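Long-range contacts in dipicolinate synthase, B chain (Bacillus cereus, PDB 3MCU), which probably works together with its partner subunit DpaA to oxidise dihydrodipicolinate to dipicolinate with NADP(+) during sporulation: residues S2-K6 with L29-A34; M98-N103 with N140-L144; I150-P154 with A181-L187. One frame throughout, in Å; residues are numbered along the deposited sequence.

Interaction 1: S2-K6 with L29-A34; sequences SLKGK and LIAEGA
Where a helix ends against the lead-in to a strand, two glycine-containing turns can meet, as S2-K6 and L29-A34 illustrate. The helix entering L29-A34 closes in a Schellman motif: G33 (phi 97°) hydrogen-bonds through its N to I30 O (2.7 Å), and A34 N to L29 O (3.1 Å). Facing it, L3 to K6 form a type II beta turn, with G5 at phi 85° and K6 N on L3 O at 3.0 Å. The CA atoms of K4 and G33 lie 4.2 Å apart, and G5 N donates to G33 O (3.0 Å, nearly straight). L3 is the apolar wedge: with chi1 m and chi2 eclipsed near 6°, L3 CD2 lies 3.8 Å from L29 CD2 (L29 is m, t) and 3.6 Å from E32 CG, E32 having chi1 between wells at -143° and chi2 p; L3 CB is 4.2 Å from A34 CB. K4, chi1 t, points away, although K4 CA sits 3.4 Å from E32 O. K6, chi1 and chi2 both m, leads its amine away. The contact links the loop before strand 7-12 to the C-terminal end of helix 23-31; L3 also packs on V178 and L179 of helix 174-181, and K6 hydrogen-bonds to E35 of strand 35-40 through the backbone.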
ATOM      1  N   SER D   2      -0.541   7.481 -37.613  1.00 51.72           N
ATOM      2  CA  SER D   2      -0.043   6.105 -37.549  1.00 47.50           C
ATOM      3  C   SER D   2      -0.919   5.238 -36.636  1.00 42.84           C
ATOM      4  O   SER D   2      -0.575   4.098 -36.290  1.00 41.47           O
ATOM      5  CB  SER D   2       1.405   6.069 -37.080  1.00 46.96           C
ATOM      6  OG  SER D   2       1.776   4.745 -36.751  1.00 48.55           O
ATOM      7  N   LEU D   3      -2.058   5.802 -36.262  1.00 40.20           N
ATOM      8  CA  LEU D   3      -3.159   5.040 -35.727  1.00 38.10           C
ATOM      9  C   LEU D   3      -3.699   4.187 -36.859  1.00 37.77           C
ATOM     10  O   LEU D   3      -4.546   3.322 -36.657  1.00 35.46           O
ATOM     11  CB  LEU D   3      -4.251   5.999 -35.256  1.00 38.15           C
ATOM     12  CG  LEU D   3      -4.107   6.722 -33.916  1.00 40.51           C
ATOM     13  CD1 LEU D   3      -2.760   6.463 -33.272  1.00 38.31           C
ATOM     14  CD2 LEU D   3      -4.344   8.199 -34.111  1.00 38.52           C
ATOM     15  N   LYS D   4      -3.220   4.462 -38.069  1.00 41.01           N
ATOM     16  CA  LYS D   4      -3.699   3.762 -39.253  1.00 40.69           C
ATOM     17  C   LYS D   4      -3.540   2.247 -39.138  1.00 38.26           C
ATOM     18  O   LYS D   4      -2.429   1.737 -38.982  1.00 40.44           O
ATOM     19  CB  LYS D   4      -3.008   4.280 -40.512  1.00 42.36           C
ATOM     20  CG  LYS D   4      -3.094   3.310 -41.668  1.00 46.98           C
ATOM     21  CD  LYS D   4      -3.026   4.007 -43.010  1.00 52.28           C
ATOM     22  CE  LYS D   4      -4.372   3.918 -43.704  1.00 56.14           C
ATOM     23  NZ  LYS D   4      -4.918   2.528 -43.631  1.00 57.46           N
ATOM     24  N   GLY D   5      -4.660   1.535 -39.209  1.00 34.40           N
ATOM     25  CA  GLY D   5      -4.646   0.086 -39.123  1.00 36.26           C
ATOM     26  C   GLY D   5      -4.659  -0.510 -37.714  1.00 32.02           C
ATOM     27  O   GLY D   5      -4.836  -1.711 -37.565  1.00 29.25           O
ATOM     28  N   LYS D   6      -4.472   0.317 -36.686  1.00 32.41           N
ATOM     29  CA  LYS D   6      -4.427  -0.185 -35.302  1.00 30.32           C
ATOM     30  C   LYS D   6      -5.822  -0.571 -34.833  1.00 27.23           C
ATOM     31  O   LYS D   6      -6.795   0.066 -35.211  1.00 28.71           O
ATOM     32  CB  LYS D   6      -3.860   0.871 -34.356  1.00 27.58           C
ATOM     33  CG  LYS D   6      -2.449   1.282 -34.628  1.00 28.05           C
ATOM     34  CD  LYS D   6      -1.500   0.105 -34.519  1.00 32.53           C
ATOM     35  CE  LYS D   6      -0.105   0.483 -35.026  1.00 38.08           C
ATOM     36  NZ  LYS D   6       0.849  -0.656 -34.879  1.00 48.34           N
ATOM     37  N   LEU D  29     -10.216   9.109 -34.474  1.00 39.55           N
ATOM     38  CA  LEU D  29      -9.535   7.818 -34.607  1.00 40.07           C
ATOM     39  C   LEU D  29      -9.871   7.103 -35.914  1.00 38.81           C
ATOM     40  O   LEU D  29      -8.979   6.615 -36.593  1.00 35.90           O
ATOM     41  CB  LEU D  29      -9.798   6.910 -33.395  1.00 36.29           C
ATOM     42  CG  LEU D  29      -9.112   7.412 -32.115  1.00 37.13           C
ATOM     43  CD1 LEU D  29      -9.551   6.653 -30.859  1.00 35.93           C
ATOM     44  CD2 LEU D  29      -7.603   7.352 -32.295  1.00 34.77           C
ATOM     45  N   ILE D  30     -11.151   7.058 -36.266  1.00 41.06           N
ATOM     46  CA  ILE D  30     -11.558   6.402 -37.500  1.00 41.04           C
ATOM     47  C   ILE D  30     -11.075   7.158 -38.734  1.00 43.83           C
ATOM     48  O   ILE D  30     -10.539   6.553 -39.660  1.00 41.98           O
ATOM     49  CB  ILE D  30     -13.082   6.120 -37.560  1.00 46.07           C
ATOM     50  CG1 ILE D  30     -13.889   7.389 -37.303  1.00 49.27           C
ATOM     51  CG2 ILE D  30     -13.469   5.024 -36.554  1.00 43.20           C
ATOM     52  CD1 ILE D  30     -14.197   8.199 -38.564  1.00 57.71           C
ATOM     53  N   ALA D  31     -11.235   8.477 -38.731  1.00 44.87           N
ATOM     54  CA  ALA D  31     -10.732   9.295 -39.830  1.00 46.41           C
ATOM     55  C   ALA D  31      -9.245   9.040 -40.007  1.00 45.13           C
ATOM     56  O   ALA D  31      -8.705   9.165 -41.104  1.00 48.20           O
ATOM     57  CB  ALA D  31     -10.999  10.790 -39.563  1.00 48.25           C
ATOM     58  N   GLU D  32      -8.593   8.659 -38.913  1.00 44.26           N
ATOM     59  CA  GLU D  32      -7.163   8.362 -38.919  1.00 44.31           C
ATOM     60  C   GLU D  32      -6.821   6.942 -39.408  1.00 40.38           C
ATOM     61  O   GLU D  32      -5.650   6.583 -39.492  1.00 38.53           O
ATOM     62  CB  GLU D  32      -6.605   8.556 -37.507  1.00 46.62           C
ATOM     63  CG  GLU D  32      -5.212   9.131 -37.461  1.00 48.80           C
ATOM     64  CD  GLU D  32      -5.212  10.614 -37.717  1.00 55.38           C
ATOM     65  OE1 GLU D  32      -5.134  11.009 -38.902  1.00 59.79           O
ATOM     66  OE2 GLU D  32      -5.298  11.385 -36.733  1.00 59.89           O
ATOM     67  N   GLY D  33      -7.837   6.137 -39.703  1.00 37.91           N
ATOM     68  CA  GLY D  33      -7.620   4.782 -40.194  1.00 38.51           C
ATOM     69  C   GLY D  33      -7.678   3.668 -39.148  1.00 38.84           C
ATOM     70  O   GLY D  33      -7.503   2.485 -39.459  1.00 35.85           O
ATOM     71  N   ALA D  34      -7.928   4.026 -37.898  1.00 37.16           N
ATOM     72  CA  ALA D  34      -7.956   3.009 -36.855  1.00 33.90           C
ATOM     73  C   ALA D  34      -9.254   2.214 -36.894  1.00 32.79           C
ATOM     74  O   ALA D  34     -10.285   2.701 -37.334  1.00 35.23           O
ATOM     75  CB  ALA D  34      -7.756   3.641 -35.498  1.00 30.66           C
TER

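Interaction 2: M98-N103 with N140-L144; sequences MSKFAN and NLMRL
Two helices that follow neighbouring parallel strands commonly pack side by side, as helix 98-102 and helix 140-144 do here, their axes 9.1 Å apart and crossing at 47°. A102 faces N140, CA to CA 5.6 Å. N140 (chi1 m) points toward the first helix, N140 OD1 lying 3.8 Å from A102 CB; its ND2 hydrogen-bonds to N137, while S99 OG hydrogen-bonds to N103 of a second subunit. L141 (t, t) receives the extended selenomethionine M98 (t, t, p), whose SE lies 4.1 Å from L141 CB. Both helices lie on one face of the sheet in this flavoprotein-family alpha/beta fold, over strands 124-130 and 150-156. R143 (t, t, m) lays its CD 3.8 Å from A102 O, and R143 NH1 makes a weak hydrogen bond to N140 OD1 (2.9 Å). L144 (m, t) reaches between M98, F101 (chi1 t) and A102: L144 CD1 is 3.7 Å from M98 CG, L144 CD2 is 3.7 Å from F101 CD2, and L144 CG is 3.9 Å from A102 CB.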
HETATM    1  N   MSE D  98     -10.890   4.317 -11.868  1.00 24.68           N
HETATM    2  CA  MSE D  98      -9.445   4.410 -11.681  1.00 24.54           C
HETATM    3  C   MSE D  98      -8.980   3.630 -10.441  1.00 23.44           C
HETATM    4  O   MSE D  98      -7.961   2.938 -10.459  1.00 22.63           O
HETATM    5  CB  MSE D  98      -9.019   5.873 -11.545  1.00 22.07           C
HETATM    6  CG  MSE D  98      -7.528   6.012 -11.302  1.00 26.18           C
HETATM    7 SE   MSE D  98      -6.847   7.824 -11.544  1.00 39.71          SE
HETATM    8  CE  MSE D  98      -7.492   8.596  -9.864  1.00 26.44           C
ATOM      9  N   SER D  99      -9.722   3.772  -9.356  1.00 22.64           N
ATOM     10  CA  SER D  99      -9.445   3.034  -8.141  1.00 23.60           C
ATOM     11  C   SER D  99      -9.579   1.544  -8.385  1.00 20.86           C
ATOM     12  O   SER D  99      -8.720   0.761  -7.982  1.00 21.69           O
ATOM     13  CB  SER D  99     -10.409   3.462  -7.032  1.00 25.14           C
ATOM     14  OG  SER D  99     -10.278   2.597  -5.917  1.00 26.50           O
ATOM     15  N   LYS D 100     -10.656   1.145  -9.049  1.00 21.38           N
ATOM     16  CA  LYS D 100     -10.862  -0.267  -9.349  1.00 24.81           C
ATOM     17  C   LYS D 100      -9.766  -0.824 -10.278  1.00 25.56           C
ATOM     18  O   LYS D 100      -9.208  -1.899 -10.023  1.00 23.77           O
ATOM     19  CB  LYS D 100     -12.267  -0.497  -9.919  1.00 28.25           C
ATOM     20  CG  LYS D 100     -13.381  -0.492  -8.854  1.00 33.07           C
ATOM     21  CD  LYS D 100     -14.780  -0.381  -9.476  1.00 33.83           C
ATOM     22  CE  LYS D 100     -15.859  -0.700  -8.440  1.00 41.71           C
ATOM     23  NZ  LYS D 100     -17.142   0.045  -8.640  1.00 46.30           N
ATOM     24  N   PHE D 101      -9.452  -0.087 -11.343  1.00 21.27           N
ATOM     25  CA  PHE D 101      -8.353  -0.449 -12.235  1.00 20.32           C
ATOM     26  C   PHE D 101      -7.052  -0.632 -11.440  1.00 21.00           C
ATOM     27  O   PHE D 101      -6.399  -1.672 -11.551  1.00 20.37           O
ATOM     28  CB  PHE D 101      -8.173   0.611 -13.338  1.00 20.40           C
ATOM     29  CG  PHE D 101      -7.246   0.186 -14.451  1.00 22.75           C
ATOM     30  CD1 PHE D 101      -7.217  -1.124 -14.883  1.00 21.98           C
ATOM     31  CD2 PHE D 101      -6.426   1.103 -15.072  1.00 22.93           C
ATOM     32  CE1 PHE D 101      -6.377  -1.516 -15.894  1.00 21.56           C
ATOM     33  CE2 PHE D 101      -5.586   0.723 -16.092  1.00 20.61           C
ATOM     34  CZ  PHE D 101      -5.555  -0.580 -16.506  1.00 20.56           C
ATOM     35  N   ALA D 102      -6.678   0.361 -10.633  1.00 19.24           N
ATOM     36  CA  ALA D 102      -5.416   0.290  -9.871  1.00 20.03           C
ATOM     37  C   ALA D 102      -5.358  -0.926  -8.963  1.00 22.97           C
ATOM     38  O   ALA D 102      -4.283  -1.448  -8.686  1.00 23.30           O
ATOM     39  CB  ALA D 102      -5.204   1.531  -9.044  1.00 19.56           C
ATOM     40  N   ASN D 103      -6.518  -1.361  -8.486  1.00 21.88           N
ATOM     41  CA  ASN D 103      -6.581  -2.505  -7.584  1.00 25.26           C
ATOM     42  C   ASN D 103      -6.850  -3.828  -8.303  1.00 25.99           C
ATOM     43  O   ASN D 103      -6.960  -4.868  -7.667  1.00 27.40           O
ATOM     44  CB  ASN D 103      -7.611  -2.260  -6.479  1.00 25.04           C
ATOM     45  CG  ASN D 103      -7.154  -1.211  -5.490  1.00 26.83           C
ATOM     46  OD1 ASN D 103      -7.738  -0.129  -5.396  1.00 28.82           O
ATOM     47  ND2 ASN D 103      -6.082  -1.506  -4.768  1.00 27.97           N
ATOM     48  N   ASN D 140      -3.667   5.834  -6.055  1.00 20.31           N
ATOM     49  CA  ASN D 140      -4.109   4.967  -7.143  1.00 20.43           C
ATOM     50  C   ASN D 140      -3.597   5.462  -8.481  1.00 21.69           C
ATOM     51  O   ASN D 140      -3.125   4.681  -9.308  1.00 19.87           O
ATOM     52  CB  ASN D 140      -5.633   4.859  -7.147  1.00 22.07           C
ATOM     53  CG  ASN D 140      -6.152   4.014  -5.985  1.00 24.19           C
ATOM     54  OD1 ASN D 140      -5.509   3.030  -5.592  1.00 21.33           O
ATOM     55  ND2 ASN D 140      -7.295   4.393  -5.435  1.00 21.90           N
ATOM     56  N   LEU D 141      -3.689   6.775  -8.670  1.00 22.04           N
ATOM     57  CA  LEU D 141      -3.176   7.427  -9.851  1.00 22.57           C
ATOM     58  C   LEU D 141      -1.697   7.079 -10.030  1.00 21.08           C
ATOM     59  O   LEU D 141      -1.279   6.610 -11.088  1.00 21.05           O
ATOM     60  CB  LEU D 141      -3.379   8.947  -9.731  1.00 22.95           C
ATOM     61  CG  LEU D 141      -3.284   9.791 -11.009  1.00 26.36           C
ATOM     62  CD1 LEU D 141      -3.892  11.213 -10.781  1.00 28.25           C
ATOM     63  CD2 LEU D 141      -1.865   9.889 -11.473  1.00 23.73           C
HETATM   64  N   MSE D 142      -0.905   7.315  -8.992  1.00 21.61           N
HETATM   65  CA  MSE D 142       0.539   7.099  -9.077  1.00 22.13           C
HETATM   66  C   MSE D 142       0.932   5.645  -9.217  1.00 21.90           C
HETATM   67  O   MSE D 142       1.976   5.358  -9.793  1.00 21.77           O
HETATM   68  CB  MSE D 142       1.277   7.721  -7.891  1.00 20.66           C
HETATM   69  CG  MSE D 142       1.312   9.236  -7.948  1.00 25.40           C
HETATM   70 SE   MSE D 142       2.057   9.882  -9.633  1.00 45.45          SE
HETATM   71  CE  MSE D 142       2.437  11.705  -8.996  1.00 36.57           C
ATOM     72  N   ARG D 143       0.112   4.732  -8.699  1.00 19.95           N
ATOM     73  CA  ARG D 143       0.424   3.311  -8.810  1.00 21.74           C
ATOM     74  C   ARG D 143       0.337   2.940 -10.293  1.00 22.24           C
ATOM     75  O   ARG D 143       1.218   2.266 -10.834  1.00 20.26           O
ATOM     76  CB  ARG D 143      -0.511   2.437  -7.932  1.00 23.15           C
ATOM     77  CG  ARG D 143      -0.308   0.911  -8.108  1.00 28.21           C
ATOM     78  CD  ARG D 143      -1.127   0.063  -7.099  1.00 30.18           C
ATOM     79  NE  ARG D 143      -1.008   0.619  -5.753  1.00 34.74           N
ATOM     80  CZ  ARG D 143      -2.016   1.143  -5.046  1.00 36.45           C
ATOM     81  NH1 ARG D 143      -3.266   1.154  -5.521  1.00 29.59           N
ATOM     82  NH2 ARG D 143      -1.775   1.644  -3.842  1.00 36.96           N
ATOM     83  N   LEU D 144      -0.709   3.430 -10.951  1.00 21.27           N
ATOM     84  CA  LEU D 144      -0.900   3.233 -12.387  1.00 20.05           C
ATOM     85  C   LEU D 144       0.193   3.903 -13.220  1.00 21.59           C
ATOM     86  O   LEU D 144       0.771   3.281 -14.122  1.00 21.97           O
ATOM     87  CB  LEU D 144      -2.268   3.755 -12.817  1.00 19.79           C
ATOM     88  CG  LEU D 144      -3.467   2.987 -12.254  1.00 20.00           C
ATOM     89  CD1 LEU D 144      -4.787   3.745 -12.462  1.00 18.91           C
ATOM     90  CD2 LEU D 144      -3.532   1.598 -12.858  1.00 18.59           C
TER

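Interaction 3: I150-P154 with A181-L187; sequences IYFVP and ALQGKQL
A glutamine side chain can pair with a strand's backbone much as another strand would, and Q186 does so against I150-P154. Residues 150-152 are extended; A181 to G184 form a type I turn, G184 N on A181 O at 2.7 Å, and G184, at positive phi, closes helix 174-181 in a Schellman motif before the chain turns extended. Q186 (chi1 t, chi2 p) lies beside Y151, CA to CA 5.9 Å. Its amide satisfies both backbone polar atoms of F152: F152 N donates to Q186 OE1 (2.9 Å, 174°) and Q186 NE2 donates to F152 O (2.8 Å, 172°). Q186 NE2 also donates to L187 O (3.1 Å), and a water donates to both Q186 OE1 (2.8 Å) and I150 O (3.1 Å); I150 O also accepts from K148 of a neighbouring subunit. Y151 (chi1 m) reaches across the turn, Y151 CD2 3.6 Å from A181 CB and Y151 OH 3.3 Å from G184 CA. P154 CG meets L187 CD2 at 3.8 Å. On one edge of strand 150-156, Y151 and V153 make backbone hydrogen bonds to strand 124-130; Q186 meets F152 on the other, while the F152 ring packs on L141 and L144 of helix 138-145.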
ATOM      1  N   ILE D 150       0.930   1.177 -18.921  1.00 15.48           N
ATOM      2  CA  ILE D 150      -0.132   2.133 -18.676  1.00 18.34           C
ATOM      3  C   ILE D 150       0.319   3.555 -18.951  1.00 18.39           C
ATOM      4  O   ILE D 150       1.371   3.977 -18.478  1.00 19.40           O
ATOM      5  CB  ILE D 150      -0.752   1.979 -17.262  1.00 18.23           C
ATOM      6  CG1 ILE D 150      -1.449   0.624 -17.196  1.00 15.01           C
ATOM      7  CG2 ILE D 150      -1.745   3.128 -17.021  1.00 16.34           C
ATOM      8  CD1 ILE D 150      -1.684   0.078 -15.831  1.00 18.87           C
ATOM      9  N   TYR D 151      -0.473   4.285 -19.733  1.00 17.78           N
ATOM     10  CA  TYR D 151      -0.120   5.648 -20.097  1.00 18.09           C
ATOM     11  C   TYR D 151      -1.233   6.648 -19.798  1.00 19.08           C
ATOM     12  O   TYR D 151      -2.409   6.305 -19.813  1.00 18.47           O
ATOM     13  CB  TYR D 151       0.298   5.709 -21.575  1.00 19.27           C
ATOM     14  CG  TYR D 151       1.401   4.716 -21.884  1.00 20.07           C
ATOM     15  CD1 TYR D 151       2.741   5.045 -21.682  1.00 21.47           C
ATOM     16  CD2 TYR D 151       1.103   3.444 -22.342  1.00 17.84           C
ATOM     17  CE1 TYR D 151       3.751   4.139 -21.942  1.00 21.22           C
ATOM     18  CE2 TYR D 151       2.115   2.521 -22.595  1.00 20.04           C
ATOM     19  CZ  TYR D 151       3.429   2.877 -22.390  1.00 21.97           C
ATOM     20  OH  TYR D 151       4.435   1.972 -22.653  1.00 25.19           O
ATOM     21  N   PHE D 152      -0.851   7.896 -19.554  1.00 18.36           N
ATOM     22  CA  PHE D 152      -1.815   8.926 -19.223  1.00 19.23           C
ATOM     23  C   PHE D 152      -1.885  10.032 -20.258  1.00 19.25           C
ATOM     24  O   PHE D 152      -0.861  10.489 -20.775  1.00 20.44           O
ATOM     25  CB  PHE D 152      -1.517   9.517 -17.834  1.00 19.59           C
ATOM     26  CG  PHE D 152      -1.922   8.621 -16.707  1.00 19.57           C
ATOM     27  CD1 PHE D 152      -1.264   7.421 -16.490  1.00 22.67           C
ATOM     28  CD2 PHE D 152      -2.943   8.976 -15.853  1.00 19.68           C
ATOM     29  CE1 PHE D 152      -1.632   6.596 -15.444  1.00 21.97           C
ATOM     30  CE2 PHE D 152      -3.316   8.155 -14.817  1.00 21.38           C
ATOM     31  CZ  PHE D 152      -2.662   6.970 -14.606  1.00 20.19           C
ATOM     32  N   VAL D 153      -3.102  10.440 -20.580  1.00 18.76           N
ATOM     33  CA  VAL D 153      -3.279  11.678 -21.310  1.00 20.45           C
ATOM     34  C   VAL D 153      -2.843  12.768 -20.329  1.00 21.09           C
ATOM     35  O   VAL D 153      -3.270  12.755 -19.164  1.00 19.61           O
ATOM     36  CB  VAL D 153      -4.752  11.867 -21.718  1.00 22.77           C
ATOM     37  CG1 VAL D 153      -4.939  13.190 -22.495  1.00 23.15           C
ATOM     38  CG2 VAL D 153      -5.236  10.674 -22.545  1.00 18.08           C
ATOM     39  N   PRO D 154      -1.960  13.684 -20.770  1.00 22.67           N
ATOM     40  CA  PRO D 154      -1.489  14.742 -19.855  1.00 22.39           C
ATOM     41  C   PRO D 154      -2.643  15.387 -19.097  1.00 20.72           C
ATOM     42  O   PRO D 154      -3.715  15.621 -19.672  1.00 21.21           O
ATOM     43  CB  PRO D 154      -0.824  15.753 -20.804  1.00 24.42           C
ATOM     44  CG  PRO D 154      -0.332  14.892 -21.956  1.00 22.54           C
ATOM     45  CD  PRO D 154      -1.389  13.829 -22.124  1.00 21.16           C
ATOM     46  N   ALA D 181       1.894   5.967 -27.059  1.00 24.43           N
ATOM     47  CA  ALA D 181       1.744   4.718 -26.312  1.00 25.37           C
ATOM     48  C   ALA D 181       1.966   3.509 -27.210  1.00 24.05           C
ATOM     49  O   ALA D 181       2.519   2.524 -26.765  1.00 23.26           O
ATOM     50  CB  ALA D 181       0.363   4.624 -25.618  1.00 20.07           C
ATOM     51  N   LEU D 182       1.519   3.582 -28.462  1.00 24.01           N
ATOM     52  CA  LEU D 182       1.758   2.489 -29.414  1.00 27.36           C
ATOM     53  C   LEU D 182       3.247   2.232 -29.649  1.00 27.52           C
ATOM     54  O   LEU D 182       3.636   1.136 -30.049  1.00 30.44           O
ATOM     55  CB  LEU D 182       1.044   2.758 -30.738  1.00 28.29           C
ATOM     56  CG  LEU D 182      -0.482   2.769 -30.595  1.00 28.09           C
ATOM     57  CD1 LEU D 182      -1.158   3.552 -31.738  1.00 25.98           C
ATOM     58  CD2 LEU D 182      -0.994   1.316 -30.471  1.00 24.25           C
ATOM     59  N   GLN D 183       4.073   3.242 -29.394  1.00 28.87           N
ATOM     60  CA  GLN D 183       5.525   3.100 -29.425  1.00 29.12           C
ATOM     61  C   GLN D 183       6.085   2.800 -28.051  1.00 30.88           C
ATOM     62  O   GLN D 183       7.306   2.780 -27.855  1.00 31.00           O
ATOM     63  CB  GLN D 183       6.163   4.393 -29.912  1.00 33.36           C
ATOM     64  CG  GLN D 183       5.699   4.832 -31.276  1.00 35.46           C
ATOM     65  CD  GLN D 183       6.326   6.143 -31.678  1.00 45.75           C
ATOM     66  OE1 GLN D 183       7.475   6.180 -32.116  1.00 57.45           O
ATOM     67  NE2 GLN D 183       5.580   7.236 -31.523  1.00 43.67           N
ATOM     68  N   GLY D 184       5.194   2.608 -27.084  1.00 28.12           N
ATOM     69  CA  GLY D 184       5.615   2.391 -25.708  1.00 27.88           C
ATOM     70  C   GLY D 184       6.217   3.600 -25.005  1.00 27.83           C
ATOM     71  O   GLY D 184       7.077   3.452 -24.134  1.00 27.34           O
ATOM     72  N   LYS D 185       5.774   4.801 -25.367  1.00 27.56           N
ATOM     73  CA  LYS D 185       6.296   5.998 -24.726  1.00 26.86           C
ATOM     74  C   LYS D 185       5.178   6.808 -24.089  1.00 27.86           C
ATOM     75  O   LYS D 185       4.054   6.851 -24.605  1.00 26.29           O
ATOM     76  CB  LYS D 185       7.037   6.872 -25.726  1.00 31.24           C
ATOM     77  CG  LYS D 185       7.706   6.114 -26.858  1.00 35.65           C
ATOM     78  CD  LYS D 185       8.974   5.400 -26.401  1.00 38.98           C
ATOM     79  CE  LYS D 185      10.185   6.261 -26.723  1.00 43.67           C
ATOM     80  NZ  LYS D 185       9.898   7.083 -27.946  1.00 48.38           N
ATOM     81  N   GLN D 186       5.498   7.465 -22.978  1.00 25.00           N
ATOM     82  CA  GLN D 186       4.570   8.394 -22.343  1.00 24.10           C
ATOM     83  C   GLN D 186       4.714   9.782 -22.989  1.00 24.86           C
ATOM     84  O   GLN D 186       5.814  10.322 -23.037  1.00 27.38           O
ATOM     85  CB  GLN D 186       4.833   8.425 -20.821  1.00 23.27           C
ATOM     86  CG  GLN D 186       4.083   9.511 -20.024  1.00 20.67           C
ATOM     87  CD  GLN D 186       2.575   9.381 -20.129  1.00 22.03           C
ATOM     88  OE1 GLN D 186       1.994   8.371 -19.711  1.00 21.86           O
ATOM     89  NE2 GLN D 186       1.921  10.407 -20.694  1.00 20.40           N
ATOM     90  N   LEU D 187       3.619  10.342 -23.502  1.00 25.18           N
ATOM     91  CA  LEU D 187       3.619  11.712 -24.033  1.00 25.73           C
ATOM     92  C   LEU D 187       4.007  12.751 -22.972  1.00 27.69           C
ATOM     93  O   LEU D 187       3.414  12.784 -21.891  1.00 24.92           O
ATOM     94  CB  LEU D 187       2.249  12.072 -24.606  1.00 25.97           C
ATOM     95  CG  LEU D 187       2.109  13.540 -25.059  1.00 29.10           C
ATOM     96  CD1 LEU D 187       3.064  13.866 -26.209  1.00 26.66           C
ATOM     97  CD2 LEU D 187       0.680  13.891 -25.443  1.00 25.07           C
TER
HETATM   98  O   HOH W   1       3.035   6.565 -17.858  1.00 26.17           O

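Overall arrangement
The three contacts show how chemistry follows place in an alpha/beta fold. Interaction 2 is the buried one, without a hydrogen bond between its segments, and polar groups at its margin serve neighbouring subunits. Interactions 1 and 3 are only partly buried, and each joins a post-helical glycine turn to a strand or its lead-in: a single backbone hydrogen bond in interaction 1, a side-chain amide in interaction 3. Interactions 1 and 2 lie on opposite sides of the chain's centre, about 28 Å apart between centres, whereas interaction 3 touches both. L182 packs on L3 and K6 of interaction 1, and I150 and F152 meet F101, L141 and L144 of interaction 2.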